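Local coordinates for protein putative metallopeptidase (Shewanella baltica OS155, PDB 3IEH) that binds a zinc ion and, as a member of the peptidase M14 family, probably works as a zinc-dependent metallocarboxypeptidase or related hydrolase, at residues A[26-31]-A[85-90]; A[44-49]-A[152-157]; A[177-182]-A[210-215]; A[190-195]-A[239-244]; A[202-207]-A[249-254]. All coordinates share one frame; numbering follows the deposited sequence.

Interaction 1. Residues A[26-31]-A[85-90]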
# COMPACT_ATOMS: atom_id res chain seq x y z
N ASP A 26 -3.77 -3.96 18.16
CA ASP A 26 -2.84 -3.87 19.29
C ASP A 26 -1.64 -4.77 19.04
O ASP A 26 -0.49 -4.36 19.17
CB ASP A 26 -3.51 -4.25 20.63
CG ASP A 26 -4.52 -3.20 21.11
OD1 ASP A 26 -4.30 -2.00 20.85
OD2 ASP A 26 -5.53 -3.58 21.76
N ASN A 27 -1.93 -6.01 18.67
CA ASN A 27 -0.88 -6.95 18.32
C ASN A 27 -0.11 -6.47 17.07
O ASN A 27 1.12 -6.56 17.02
CB ASN A 27 -1.46 -8.35 18.14
CG ASN A 27 -0.38 -9.39 17.92
OD1 ASN A 27 0.62 -9.40 18.63
ND2 ASN A 27 -0.58 -10.26 16.91
N PHE A 28 -0.84 -5.92 16.10
CA PHE A 28 -0.21 -5.38 14.89
C PHE A 28 0.88 -4.38 15.23
O PHE A 28 2.03 -4.51 14.78
CB PHE A 28 -1.25 -4.73 13.93
CG PHE A 28 -0.62 -4.07 12.74
CD1 PHE A 28 -0.26 -4.80 11.64
CD2 PHE A 28 -0.34 -2.73 12.75
CE1 PHE A 28 0.35 -4.21 10.57
CE2 PHE A 28 0.28 -2.14 11.70
CZ PHE A 28 0.64 -2.88 10.61
N TYR A 29 0.54 -3.40 16.05
CA TYR A 29 1.50 -2.37 16.44
C TYR A 29 2.67 -2.84 17.31
O TYR A 29 3.76 -2.30 17.20
CB TYR A 29 0.79 -1.24 17.18
CG TYR A 29 -0.01 -0.32 16.29
CD1 TYR A 29 0.54 0.24 15.15
CD2 TYR A 29 -1.31 0.01 16.61
CE1 TYR A 29 -0.21 1.12 14.35
CE2 TYR A 29 -2.05 0.87 15.84
CZ TYR A 29 -1.50 1.43 14.71
OH TYR A 29 -2.27 2.28 13.94
N LEU A 30 2.41 -3.80 18.19
CA LEU A 30 3.46 -4.42 19.02
C LEU A 30 4.54 -5.04 18.12
O LEU A 30 5.71 -4.80 18.32
CB LEU A 30 2.85 -5.49 19.93
CG LEU A 30 3.81 -6.36 20.75
CD1 LEU A 30 4.73 -5.50 21.60
CD2 LEU A 30 3.04 -7.34 21.63
N LEU A 31 4.13 -5.82 17.12
CA LEU A 31 5.07 -6.43 16.18
C LEU A 31 5.67 -5.35 15.25
O LEU A 31 6.83 -5.43 14.87
CB LEU A 31 4.40 -7.53 15.34
CG LEU A 31 3.70 -8.71 16.05
CD1 LEU A 31 3.00 -9.59 15.03
CD2 LEU A 31 4.63 -9.56 16.95
N GLY A 85 0.85 -8.36 5.69
CA GLY A 85 1.82 -8.72 4.66
C GLY A 85 3.10 -7.92 4.82
O GLY A 85 4.19 -8.46 4.63
N LEU A 86 2.98 -6.65 5.18
CA LEU A 86 4.17 -5.80 5.43
C LEU A 86 4.93 -6.29 6.65
O LEU A 86 6.15 -6.31 6.64
CB LEU A 86 3.80 -4.33 5.58
CG LEU A 86 4.96 -3.32 5.60
CD1 LEU A 86 6.07 -3.63 4.57
CD2 LEU A 86 4.43 -1.91 5.39
N LEU A 87 4.20 -6.71 7.69
CA LEU A 87 4.86 -7.24 8.87
C LEU A 87 5.63 -8.50 8.51
O LEU A 87 6.73 -8.71 8.98
CB LEU A 87 3.88 -7.57 10.01
CG LEU A 87 3.47 -6.44 10.95
CD1 LEU A 87 2.42 -6.94 12.01
CD2 LEU A 87 4.72 -5.87 11.65
N HIS A 88 5.02 -9.37 7.71
CA HIS A 88 5.66 -10.59 7.31
C HIS A 88 6.98 -10.29 6.60
O HIS A 88 8.03 -10.84 6.93
CB HIS A 88 4.77 -11.39 6.38
CG HIS A 88 5.41 -12.66 5.95
ND1 HIS A 88 6.22 -12.74 4.84
CD2 HIS A 88 5.45 -13.88 6.53
CE1 HIS A 88 6.69 -13.96 4.73
NE2 HIS A 88 6.24 -14.68 5.74
N PHE A 89 6.90 -9.39 5.63
CA PHE A 89 8.05 -8.96 4.86
C PHE A 89 9.17 -8.41 5.73
O PHE A 89 10.34 -8.71 5.49
CB PHE A 89 7.59 -7.91 3.85
CG PHE A 89 8.70 -7.13 3.25
CD1 PHE A 89 9.38 -7.60 2.13
CD2 PHE A 89 9.03 -5.89 3.77
CE1 PHE A 89 10.37 -6.86 1.55
CE2 PHE A 89 10.04 -5.14 3.20
CZ PHE A 89 10.72 -5.63 2.09
N LEU A 90 8.83 -7.59 6.72
CA LEU A 90 9.82 -6.99 7.59
C LEU A 90 10.48 -8.02 8.47
O LEU A 90 11.68 -7.92 8.74
CB LEU A 90 9.21 -5.89 8.47
CG LEU A 90 8.75 -4.68 7.67
CD1 LEU A 90 7.91 -3.74 8.56
CD2 LEU A 90 9.94 -3.97 7.00

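Interaction 2. Residues A[44-49]-A[152-157]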
# COMPACT_ATOMS: atom_id res chain seq x y z
N LYS A 44 8.29 9.18 11.53
CA LYS A 44 7.88 10.56 11.31
C LYS A 44 6.36 10.58 11.39
O LYS A 44 5.67 10.19 10.45
CB LYS A 44 8.45 11.10 10.00
CG LYS A 44 9.88 11.65 10.16
CD LYS A 44 10.76 11.44 8.95
CE LYS A 44 11.99 12.33 8.94
NZ LYS A 44 11.64 13.74 8.55
N ASN A 45 5.85 10.98 12.55
CA ASN A 45 4.43 11.09 12.80
C ASN A 45 3.84 12.19 11.94
O ASN A 45 4.32 13.31 11.99
CB ASN A 45 4.17 11.43 14.26
CG ASN A 45 2.67 11.55 14.57
OD1 ASN A 45 1.88 10.65 14.28
ND2 ASN A 45 2.28 12.67 15.16
N LEU A 46 2.82 11.87 11.16
CA LEU A 46 2.15 12.87 10.29
C LEU A 46 0.95 13.49 11.00
O LEU A 46 0.51 14.60 10.65
CB LEU A 46 1.74 12.23 8.96
CG LEU A 46 2.84 11.45 8.22
CD1 LEU A 46 2.42 11.18 6.80
CD2 LEU A 46 4.17 12.22 8.23
N GLY A 47 0.42 12.78 11.99
CA GLY A 47 -0.73 13.23 12.78
C GLY A 47 -1.47 12.06 13.42
O GLY A 47 -0.94 10.93 13.52
N GLU A 48 -2.69 12.31 13.86
CA GLU A 48 -3.50 11.28 14.51
C GLU A 48 -4.91 11.21 13.92
O GLU A 48 -5.39 12.16 13.31
CB GLU A 48 -3.56 11.52 16.02
CG GLU A 48 -4.51 12.65 16.44
N VAL A 49 -5.56 10.06 14.09
CA VAL A 49 -6.95 9.87 13.69
C VAL A 49 -7.55 8.90 14.69
O VAL A 49 -7.06 7.79 14.88
CB VAL A 49 -7.09 9.40 12.21
CG1 VAL A 49 -6.22 8.22 11.92
CG2 VAL A 49 -8.58 9.10 11.87
N LEU A 152 -1.36 14.92 2.49
CA LEU A 152 -1.18 16.08 1.62
C LEU A 152 -0.37 17.16 2.31
O LEU A 152 0.48 17.78 1.68
CB LEU A 152 -2.53 16.65 1.19
CG LEU A 152 -3.31 15.93 0.08
CD1 LEU A 152 -4.76 16.43 -0.03
CD2 LEU A 152 -2.60 16.06 -1.27
N ASP A 153 -0.64 17.40 3.59
CA ASP A 153 0.16 18.35 4.38
C ASP A 153 1.65 18.01 4.38
O ASP A 153 2.46 18.87 4.69
CB ASP A 153 -0.32 18.41 5.83
CG ASP A 153 -1.66 19.16 6.01
OD1 ASP A 153 -2.11 19.87 5.07
OD2 ASP A 153 -2.27 19.03 7.10
N HIS A 154 2.01 16.76 4.08
CA HIS A 154 3.40 16.33 4.00
C HIS A 154 3.78 15.88 2.58
O HIS A 154 4.62 15.00 2.38
CB HIS A 154 3.66 15.23 5.01
CG HIS A 154 3.48 15.65 6.43
ND1 HIS A 154 2.27 15.59 7.07
CD2 HIS A 154 4.37 16.10 7.34
CE1 HIS A 154 2.41 16.00 8.32
NE2 HIS A 154 3.68 16.32 8.50
N ALA A 155 3.16 16.50 1.58
CA ALA A 155 3.36 16.14 0.18
C ALA A 155 4.80 16.16 -0.25
O ALA A 155 5.20 15.33 -1.05
CB ALA A 155 2.53 17.06 -0.75
N GLN A 156 5.59 17.09 0.27
CA GLN A 156 6.97 17.17 -0.17
C GLN A 156 7.80 16.00 0.38
O GLN A 156 8.61 15.39 -0.35
CB GLN A 156 7.57 18.53 0.14
CG GLN A 156 7.12 19.61 -0.88
N LEU A 157 7.56 15.67 1.64
CA LEU A 157 8.21 14.55 2.27
C LEU A 157 7.87 13.25 1.53
O LEU A 157 8.73 12.42 1.30
CB LEU A 157 7.77 14.45 3.72
CG LEU A 157 8.32 13.30 4.54
CD1 LEU A 157 9.83 13.49 4.74
CD2 LEU A 157 7.56 13.25 5.87

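Interaction 3. Residues A[177-182]-A[210-215]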
# COMPACT_ATOMS: atom_id res chain seq x y z
N GLU A 177 -9.76 -13.30 -7.72
CA GLU A 177 -8.69 -13.21 -8.72
C GLU A 177 -7.79 -12.01 -8.46
O GLU A 177 -8.30 -10.93 -8.15
CB GLU A 177 -9.31 -13.05 -10.12
CG GLU A 177 -10.08 -14.25 -10.59
CD GLU A 177 -10.74 -14.04 -11.94
OE1 GLU A 177 -11.05 -12.89 -12.28
OE2 GLU A 177 -10.97 -15.03 -12.67
N ALA A 178 -6.49 -12.16 -8.58
CA ALA A 178 -5.55 -11.05 -8.31
C ALA A 178 -5.46 -10.08 -9.51
O ALA A 178 -5.76 -10.45 -10.64
CB ALA A 178 -4.16 -11.58 -7.97
N TYR A 179 -5.05 -8.84 -9.25
CA TYR A 179 -4.74 -7.91 -10.32
C TYR A 179 -3.92 -6.78 -9.77
O TYR A 179 -3.66 -6.69 -8.55
CB TYR A 179 -6.01 -7.43 -11.06
CG TYR A 179 -7.03 -6.77 -10.19
CD1 TYR A 179 -7.92 -7.54 -9.40
CD2 TYR A 179 -7.12 -5.37 -10.13
CE1 TYR A 179 -8.87 -6.93 -8.58
CE2 TYR A 179 -8.08 -4.73 -9.31
CZ TYR A 179 -8.93 -5.52 -8.52
OH TYR A 179 -9.87 -4.90 -7.71
N VAL A 180 -3.42 -5.93 -10.67
CA VAL A 180 -2.53 -4.85 -10.29
C VAL A 180 -2.72 -3.65 -11.21
O VAL A 180 -2.84 -3.81 -12.40
CB VAL A 180 -1.04 -5.31 -10.35
CG1 VAL A 180 -0.75 -6.02 -11.64
CG2 VAL A 180 -0.13 -4.10 -10.20
N TYR A 181 -2.79 -2.46 -10.61
CA TYR A 181 -2.83 -1.19 -11.33
C TYR A 181 -1.38 -0.77 -11.39
O TYR A 181 -0.75 -0.73 -10.35
CB TYR A 181 -3.57 -0.09 -10.53
CG TYR A 181 -5.06 -0.31 -10.28
CD1 TYR A 181 -5.51 -1.03 -9.18
CD2 TYR A 181 -6.01 0.24 -11.12
CE1 TYR A 181 -6.87 -1.23 -8.94
CE2 TYR A 181 -7.36 0.05 -10.90
CZ TYR A 181 -7.79 -0.67 -9.82
OH TYR A 181 -9.15 -0.84 -9.63
N SER A 182 -0.85 -0.43 -12.56
CA SER A 182 0.54 0.05 -12.64
C SER A 182 0.64 1.34 -13.44
O SER A 182 -0.27 1.70 -14.19
CB SER A 182 1.51 -1.00 -13.22
OG SER A 182 1.28 -1.21 -14.60
N GLY A 210 -12.46 -8.18 -17.54
CA GLY A 210 -13.52 -7.53 -16.80
C GLY A 210 -13.22 -6.04 -16.79
O GLY A 210 -12.43 -5.53 -17.62
N GLU A 211 -13.88 -5.34 -15.89
CA GLU A 211 -13.53 -3.96 -15.62
C GLU A 211 -13.68 -3.72 -14.13
O GLU A 211 -14.60 -4.23 -13.50
CB GLU A 211 -14.37 -2.97 -16.46
CG GLU A 211 -15.89 -3.05 -16.29
CD GLU A 211 -16.62 -1.82 -16.85
OE1 GLU A 211 -16.10 -1.18 -17.80
OE2 GLU A 211 -17.72 -1.49 -16.34
N ILE A 212 -12.73 -3.01 -13.54
CA ILE A 212 -12.85 -2.54 -12.16
C ILE A 212 -13.17 -1.05 -12.37
O ILE A 212 -12.36 -0.32 -12.96
CB ILE A 212 -11.58 -2.82 -11.32
CG1 ILE A 212 -11.12 -4.27 -11.49
CG2 ILE A 212 -11.83 -2.55 -9.84
CD1 ILE A 212 -12.10 -5.31 -11.03
N ASP A 213 -14.37 -0.63 -11.95
CA ASP A 213 -14.91 0.72 -12.25
C ASP A 213 -15.17 0.79 -13.78
O ASP A 213 -15.59 -0.21 -14.38
CB ASP A 213 -13.97 1.84 -11.73
CG ASP A 213 -13.58 1.66 -10.24
OD1 ASP A 213 -14.35 1.02 -9.49
OD2 ASP A 213 -12.49 2.15 -9.84
N ALA A 214 -14.93 1.93 -14.42
CA ALA A 214 -15.04 1.97 -15.88
C ALA A 214 -13.73 1.49 -16.48
O ALA A 214 -13.50 1.67 -17.68
CB ALA A 214 -15.39 3.37 -16.38
N CYS A 215 -12.88 0.86 -15.64
CA CYS A 215 -11.53 0.41 -16.04
C CYS A 215 -11.36 -1.05 -16.45
O CYS A 215 -11.47 -1.94 -15.62
CB CYS A 215 -10.53 0.69 -14.94
SG CYS A 215 -9.38 1.91 -15.47

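Interaction 4. Residues A[190-195]-A[239-244]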
# COMPACT_ATOMS: atom_id res chain seq x y z
N GLY A 190 5.83 -2.76 -19.16
CA GLY A 190 7.14 -3.38 -19.24
C GLY A 190 7.31 -4.40 -18.14
O GLY A 190 6.33 -4.88 -17.53
N ARG A 191 8.58 -4.70 -17.85
CA ARG A 191 8.92 -5.71 -16.84
C ARG A 191 8.37 -5.41 -15.44
O ARG A 191 7.92 -6.30 -14.74
CB ARG A 191 10.44 -5.96 -16.85
CG ARG A 191 11.14 -6.00 -15.49
CD ARG A 191 12.11 -7.18 -15.37
NE ARG A 191 11.35 -8.41 -15.13
CZ ARG A 191 11.85 -9.52 -14.60
NH1 ARG A 191 13.13 -9.58 -14.23
NH2 ARG A 191 11.06 -10.57 -14.42
N PHE A 192 8.42 -4.15 -15.04
CA PHE A 192 7.88 -3.73 -13.76
C PHE A 192 6.42 -4.24 -13.55
O PHE A 192 6.15 -4.96 -12.60
CB PHE A 192 7.92 -2.20 -13.69
CG PHE A 192 7.36 -1.65 -12.42
CD1 PHE A 192 8.08 -1.71 -11.25
CD2 PHE A 192 6.08 -1.08 -12.41
CE1 PHE A 192 7.54 -1.21 -10.06
CE2 PHE A 192 5.55 -0.58 -11.24
CZ PHE A 192 6.28 -0.64 -10.06
N SER A 193 5.54 -3.85 -14.47
CA SER A 193 4.14 -4.23 -14.48
C SER A 193 3.97 -5.74 -14.57
O SER A 193 3.26 -6.35 -13.76
CB SER A 193 3.41 -3.55 -15.67
OG SER A 193 3.49 -2.13 -15.58
N LEU A 194 4.64 -6.34 -15.55
CA LEU A 194 4.48 -7.78 -15.81
C LEU A 194 5.01 -8.68 -14.70
O LEU A 194 4.45 -9.75 -14.47
CB LEU A 194 5.11 -8.15 -17.15
CG LEU A 194 4.44 -7.48 -18.36
CD1 LEU A 194 5.23 -7.80 -19.60
CD2 LEU A 194 2.95 -7.87 -18.53
N ASP A 195 6.06 -8.25 -14.01
CA ASP A 195 6.64 -9.05 -12.94
C ASP A 195 5.74 -9.04 -11.71
O ASP A 195 5.60 -10.06 -11.04
CB ASP A 195 8.03 -8.57 -12.54
CG ASP A 195 8.66 -9.44 -11.45
OD1 ASP A 195 8.95 -10.62 -11.72
OD2 ASP A 195 8.84 -8.96 -10.30
N ALA A 239 6.46 10.47 -8.95
CA ALA A 239 6.83 9.06 -8.72
C ALA A 239 6.99 8.39 -10.08
O ALA A 239 6.04 8.37 -10.89
CB ALA A 239 5.79 8.33 -7.86
N ARG A 240 8.21 7.89 -10.33
CA ARG A 240 8.60 7.42 -11.67
C ARG A 240 7.83 6.20 -12.14
O ARG A 240 7.52 6.08 -13.32
CB ARG A 240 10.10 7.17 -11.75
CG ARG A 240 10.88 8.47 -11.82
CD ARG A 240 12.37 8.21 -11.85
NE ARG A 240 13.13 9.47 -11.91
CZ ARG A 240 13.70 10.08 -10.87
NH1 ARG A 240 13.63 9.57 -9.64
NH2 ARG A 240 14.34 11.23 -11.05
N VAL A 241 7.55 5.30 -11.20
CA VAL A 241 6.71 4.14 -11.42
C VAL A 241 5.86 3.96 -10.16
O VAL A 241 6.26 4.33 -9.03
CB VAL A 241 7.53 2.86 -11.66
CG1 VAL A 241 8.32 2.97 -12.92
CG2 VAL A 241 8.48 2.54 -10.44
N GLY A 242 4.68 3.40 -10.36
CA GLY A 242 3.76 3.10 -9.27
C GLY A 242 3.03 1.81 -9.57
O GLY A 242 2.85 1.46 -10.73
N ALA A 243 2.65 1.10 -8.52
CA ALA A 243 1.80 -0.09 -8.63
C ALA A 243 0.88 -0.12 -7.43
O ALA A 243 1.30 0.19 -6.30
CB ALA A 243 2.64 -1.37 -8.66
N CYS A 244 -0.38 -0.48 -7.68
CA CYS A 244 -1.33 -0.75 -6.62
C CYS A 244 -1.77 -2.19 -6.81
O CYS A 244 -2.57 -2.48 -7.68
CB CYS A 244 -2.52 0.18 -6.68
SG CYS A 244 -3.89 -0.36 -5.57

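Interaction 5. Residues A[202-207]-A[249-254]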
# COMPACT_ATOMS: atom_id res chain seq x y z
N GLY A 202 1.43 -16.15 -9.08
CA GLY A 202 2.00 -17.33 -8.43
C GLY A 202 1.24 -17.79 -7.20
O GLY A 202 1.43 -18.90 -6.76
N TYR A 203 0.39 -16.93 -6.64
CA TYR A 203 -0.44 -17.29 -5.48
C TYR A 203 -1.90 -17.44 -5.83
O TYR A 203 -2.61 -18.20 -5.16
CB TYR A 203 -0.35 -16.22 -4.38
CG TYR A 203 1.02 -16.12 -3.80
CD1 TYR A 203 1.97 -15.34 -4.43
CD2 TYR A 203 1.39 -16.84 -2.68
CE1 TYR A 203 3.25 -15.23 -3.94
CE2 TYR A 203 2.69 -16.75 -2.18
CZ TYR A 203 3.61 -15.94 -2.82
OH TYR A 203 4.91 -15.81 -2.37
N PHE A 204 -2.36 -16.71 -6.85
CA PHE A 204 -3.79 -16.68 -7.14
C PHE A 204 -4.08 -16.76 -8.62
O PHE A 204 -3.20 -16.51 -9.45
CB PHE A 204 -4.42 -15.38 -6.59
CG PHE A 204 -4.14 -15.14 -5.15
CD1 PHE A 204 -4.68 -15.96 -4.18
CD2 PHE A 204 -3.33 -14.08 -4.77
CE1 PHE A 204 -4.42 -15.74 -2.85
CE2 PHE A 204 -3.05 -13.86 -3.44
CZ PHE A 204 -3.60 -14.69 -2.48
N PRO A 205 -5.31 -17.12 -8.97
CA PRO A 205 -5.68 -16.93 -10.38
C PRO A 205 -5.72 -15.40 -10.67
O PRO A 205 -5.92 -14.61 -9.75
CB PRO A 205 -7.08 -17.56 -10.50
CG PRO A 205 -7.61 -17.74 -9.07
CD PRO A 205 -6.41 -17.65 -8.12
N ILE A 206 -5.53 -15.04 -11.93
CA ILE A 206 -5.44 -13.66 -12.38
C ILE A 206 -6.76 -13.11 -12.95
O ILE A 206 -7.54 -13.84 -13.51
CB ILE A 206 -4.33 -13.59 -13.46
CG1 ILE A 206 -2.95 -13.69 -12.79
CG2 ILE A 206 -4.46 -12.37 -14.33
CD1 ILE A 206 -2.68 -12.70 -11.63
N ALA A 207 -7.01 -11.81 -12.80
CA ALA A 207 -8.22 -11.19 -13.40
C ALA A 207 -7.98 -11.10 -14.91
O ALA A 207 -7.48 -10.09 -15.41
CB ALA A 207 -8.47 -9.83 -12.80
N ALA A 249 -9.52 -10.90 -1.64
CA ALA A 249 -9.85 -11.11 -0.23
C ALA A 249 -10.88 -12.22 0.00
O ALA A 249 -11.29 -12.45 1.15
CB ALA A 249 -10.29 -9.79 0.43
N LEU A 250 -11.31 -12.88 -1.08
CA LEU A 250 -12.16 -14.10 -1.00
C LEU A 250 -11.29 -15.36 -0.86
O LEU A 250 -11.80 -16.44 -0.66
CB LEU A 250 -13.09 -14.25 -2.22
CG LEU A 250 -14.20 -13.20 -2.41
CD1 LEU A 250 -14.99 -13.44 -3.74
CD2 LEU A 250 -15.15 -13.19 -1.18
N GLN A 251 -9.98 -15.22 -1.00
CA GLN A 251 -9.05 -16.33 -0.80
C GLN A 251 -8.57 -16.34 0.65
O GLN A 251 -8.83 -15.42 1.44
CB GLN A 251 -7.83 -16.18 -1.74
CG GLN A 251 -8.13 -16.17 -3.26
CD GLN A 251 -8.73 -17.47 -3.79
OE1 GLN A 251 -8.76 -18.47 -3.07
NE2 GLN A 251 -9.21 -17.47 -5.06
N ASN A 252 -7.83 -17.38 0.97
CA ASN A 252 -7.22 -17.60 2.27
C ASN A 252 -6.33 -16.44 2.74
O ASN A 252 -5.43 -15.97 2.04
CB ASN A 252 -6.43 -18.91 2.25
CG ASN A 252 -5.73 -19.17 3.57
OD1 ASN A 252 -4.69 -18.56 3.88
ND2 ASN A 252 -6.28 -20.09 4.35
N PHE A 253 -6.59 -16.02 3.98
CA PHE A 253 -5.93 -14.85 4.53
C PHE A 253 -4.38 -14.97 4.53
O PHE A 253 -3.71 -14.07 4.03
CB PHE A 253 -6.50 -14.52 5.91
CG PHE A 253 -5.92 -13.26 6.48
CD1 PHE A 253 -6.41 -12.03 6.08
CD2 PHE A 253 -4.85 -13.31 7.38
CE1 PHE A 253 -5.86 -10.85 6.59
CE2 PHE A 253 -4.29 -12.13 7.88
CZ PHE A 253 -4.81 -10.89 7.49
N ASP A 254 -3.82 -16.08 5.03
CA ASP A 254 -2.35 -16.22 5.06
C ASP A 254 -1.70 -16.28 3.68
O ASP A 254 -0.57 -15.81 3.49
CB ASP A 254 -1.92 -17.39 5.95
CG ASP A 254 -2.21 -17.12 7.44
OD1 ASP A 254 -2.01 -15.99 7.95
OD2 ASP A 254 -2.63 -18.06 8.11

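Interaction 1. Residues A[26-31]-A[85-90]
Leu87 of helix 81-91 reaches across to Phe28 and Leu31, which lie nearly one turn apart on helix 25-39, and its two methyl branches divide the work between them. The aromatic part of the contact belongs to CD1: Leu87 CD1 comes to 3.4 Å from Phe28 CD1 and touches CE1 next to it, while Leu87 CG lies 3.9 Å from Phe28 CE1. The methyl approaches the ring at a slant. Phe28 is brought there by its first torsion: with CG anti to the backbone N (chi1 175°), the ring leans out beside the helix toward its neighbour, although its CB starts off across the line between the helices.

The aliphatic part involves Leu31, whose CB points at the other helix and meets Leu87 CD1 at 3.9 Å, the two side chains running at about a right angle. Backbone packing adds the rest. The second branch, Leu87 CD2, lies 3.8 Å from the carbonyl carbon of Leu31, and the nearest CA atoms of the two segments, those of Leu31 and Leu87, are 7.4 Å apart.

Around this core, Trp84 meets the Phe28 ring edge to face and also touches Leu31, Phe114 adds a further ring, and Leu32 extends the leucine packing along helix 25-39. Leucine suits position 87 because its forked end can serve a ring and a helix backbone together. The contact is made by apolar side chains, with the leucine methyls also lying against backbone carbonyls, so two helices distant in sequence are joined by dispersion and by the exclusion of water, with shape rather than polar pairing setting how they fit.

Interaction 2. Residues A[44-49]-A[152-157]
A classic beta bulge in the edge strand 42-49, where Leu46 and Gly47 both face Val54 of the neighbouring strand, meets the helix N-cap at His154, between helices 146-152 and 155-162. The contact thus joins the border of the central sheet to the start of a covering helix.

Its main element is a CH-pi interaction. Leu46 CD2 stands over one face of the His154 imidazole, 3.9 Å from the ring centroid and only 7° off the ring normal, so the methyl is almost exactly above the centre. Lower on the same side chain, Leu46 CB lies 3.9 Å from His154 CE1, and that ring carbon also comes within 3.3 Å of Leu46 O. Histidine places its ring here with CG beside the backbone N (chi1 -64°), on a CB directed at the strand. The rotation of the ring is further fixed by a hydrogen bond between His154 ND1 and Leu150 O.

In the first turn of the helix, Leu157 continues the apolar patch. Its CD2 is 4.3 Å from Leu46 CD2, and its CD1 is 4.2 Å from Lys44 NZ, where the end of the lysine reaches the more exposed margin. Leu151 of helix 146-152 also packs on Leu46.

Leucine suits position 46 because a branched apolar end can cover an aromatic face and still touch a second leucine. Chemically, the histidine has two roles: its face offers pi density to a methyl while its ND1 serves the backbone, so a polar residue can share in a largely apolar junction.

Interaction 3. Residues A[177-182]-A[210-215]
Chi1 of 58° puts the Tyr179 ring between its backbone N and carbonyl carbon, whereas Tyr181 takes -65°, with CG beside the backbone N. From alternate positions on strand 179-183 of the central mixed sheet, both phenols thereby reach Ile212, which opens the type II' beta turn Ile212-Cys215 of the small hairpin made by strands 211-212 and 215-216.

Ile212 points its CB at the tyrosines and shares its branches between them. CG1 packs obliquely on the Tyr179 ring, 3.8 Å from CE2, and CD1 lies near CZ and OH. CG2 touches both phenol oxygens, 3.7 Å from Tyr179 OH. A beta-branched isoleucine suits this spot, since its arms diverge from CB toward two phenols at once.

The polar end of Tyr179 is satisfied elsewhere: OH is hydrogen-bonded to Asp172 OD2. Its side chain is also about 3 Å from that of Glu246, the predicted proton donor/acceptor, and about 8 Å from the zinc ion. The hairpin thus packs on tyrosines near the metal site, with an unidentified ligand, probably from the crystallisation liquor, about 4 Å from the Tyr181 side chain. On the other phenol, Tyr181 OH meets Ile212 CG2 at 3.2 Å and Ile212 CB at 3.6 Å.

Interaction 4. Residues A[190-195]-A[239-244]
Phe192, in the first turn of helix 191-201, lays one face of its ring against Val241, just before strand 242-248. Val241 CB stands 4.1 Å from the ring centroid, 15° off the normal, in a CH-pi contact displaced toward the rim. From the same residue, CG2 lies 3.9 Å from Phe192 CZ and equally close to CE1. The ring extends toward the strand because CG is trans to the backbone N (chi1 179°).

Its edge is used differently. Gly242 O lies in the ring plane, 3.4 Å from Phe192 CE2, where the slightly positive C-H rim faces the carbonyl oxygen. Ala243 CB completes the seat, 4.0 Å from Phe192 CZ. The small methyl of alanine suits a place so close to a large ring, and a branched valine is well shaped to cover its face.

This helix packs on the central sheet, in which strand 242-248 lies between strands 165-172 and 179-183; Cys271 of the C-terminal helix also touches Phe192. Close by, Ser193 OG is hydrogen-bonded to Glu184 OE2. Face and rim of a single phenylalanine thus meet partners of opposite character, apolar carbon above and carbonyl oxygen at the side, so the ring's orientation matters as well as its bulk.

Interaction 5. Residues A[202-207]-A[249-254]
Gln251 packs along the ring of Phe204, its side chain running past the phenylalanine in the opposite direction. At the start, Gln251 CB points to the facing loop and lies 3.6 Å from Phe204 CE1. The next carbon, CG, touches the neighbouring ring atom, 3.6 Å from Phe204 CD1, at an oblique approach. There the chain bends (chi2 -64°), and the amide plane ends 25° from that of the ring. At the tip, Gln251 NE2 comes to 4.2 Å from Pro205 CD and is hydrogen-bonded to the backbone O of Arg176.

Glutamine suits this place by being two things in turn: its methylenes pack on an aromatic ring, and its amide then satisfies a loop carbonyl. Phe204 gains a second cover from its own neighbour, with Tyr203 CB 3.6 Å above one face of the ring, toward its rim.

In the fold, residues 202-207 form the loop leaving helix 191-201, and residues 249-254 run from the end of strand 242-248 into helix 253-271, whose N-cap is Asn252. The Phe204 side chain lies between these elements, touching Thr247 and Pro248 at the end of the strand and Ala259 of the helix.

How the interactions relate
Interactions 4 and 5 both touch interaction 3 but not each other. Interactions 3 and 4 share neighbouring strands of the central sheet and join directly, Tyr181 O lying 2.7 Å from Cys244 N and Ser182 OG 2.6 Å from Ser193 OG, both probable hydrogen bonds. Interaction 5 meets interaction 3 through Ala178, whose N is 2.8 Å from Pro205 O. Interaction 1 stands across the chain's centre from interactions 3 and 4, its centre about 27 Å from that of interaction 3. Interaction 2 lies at the far edge strand, about 21 Å between centres from interaction 1, and away from the zinc site of His76, Glu79 and His170. Interaction 3 borders that site most closely, with the Tyr181 side chain about 7 Å from that of His170.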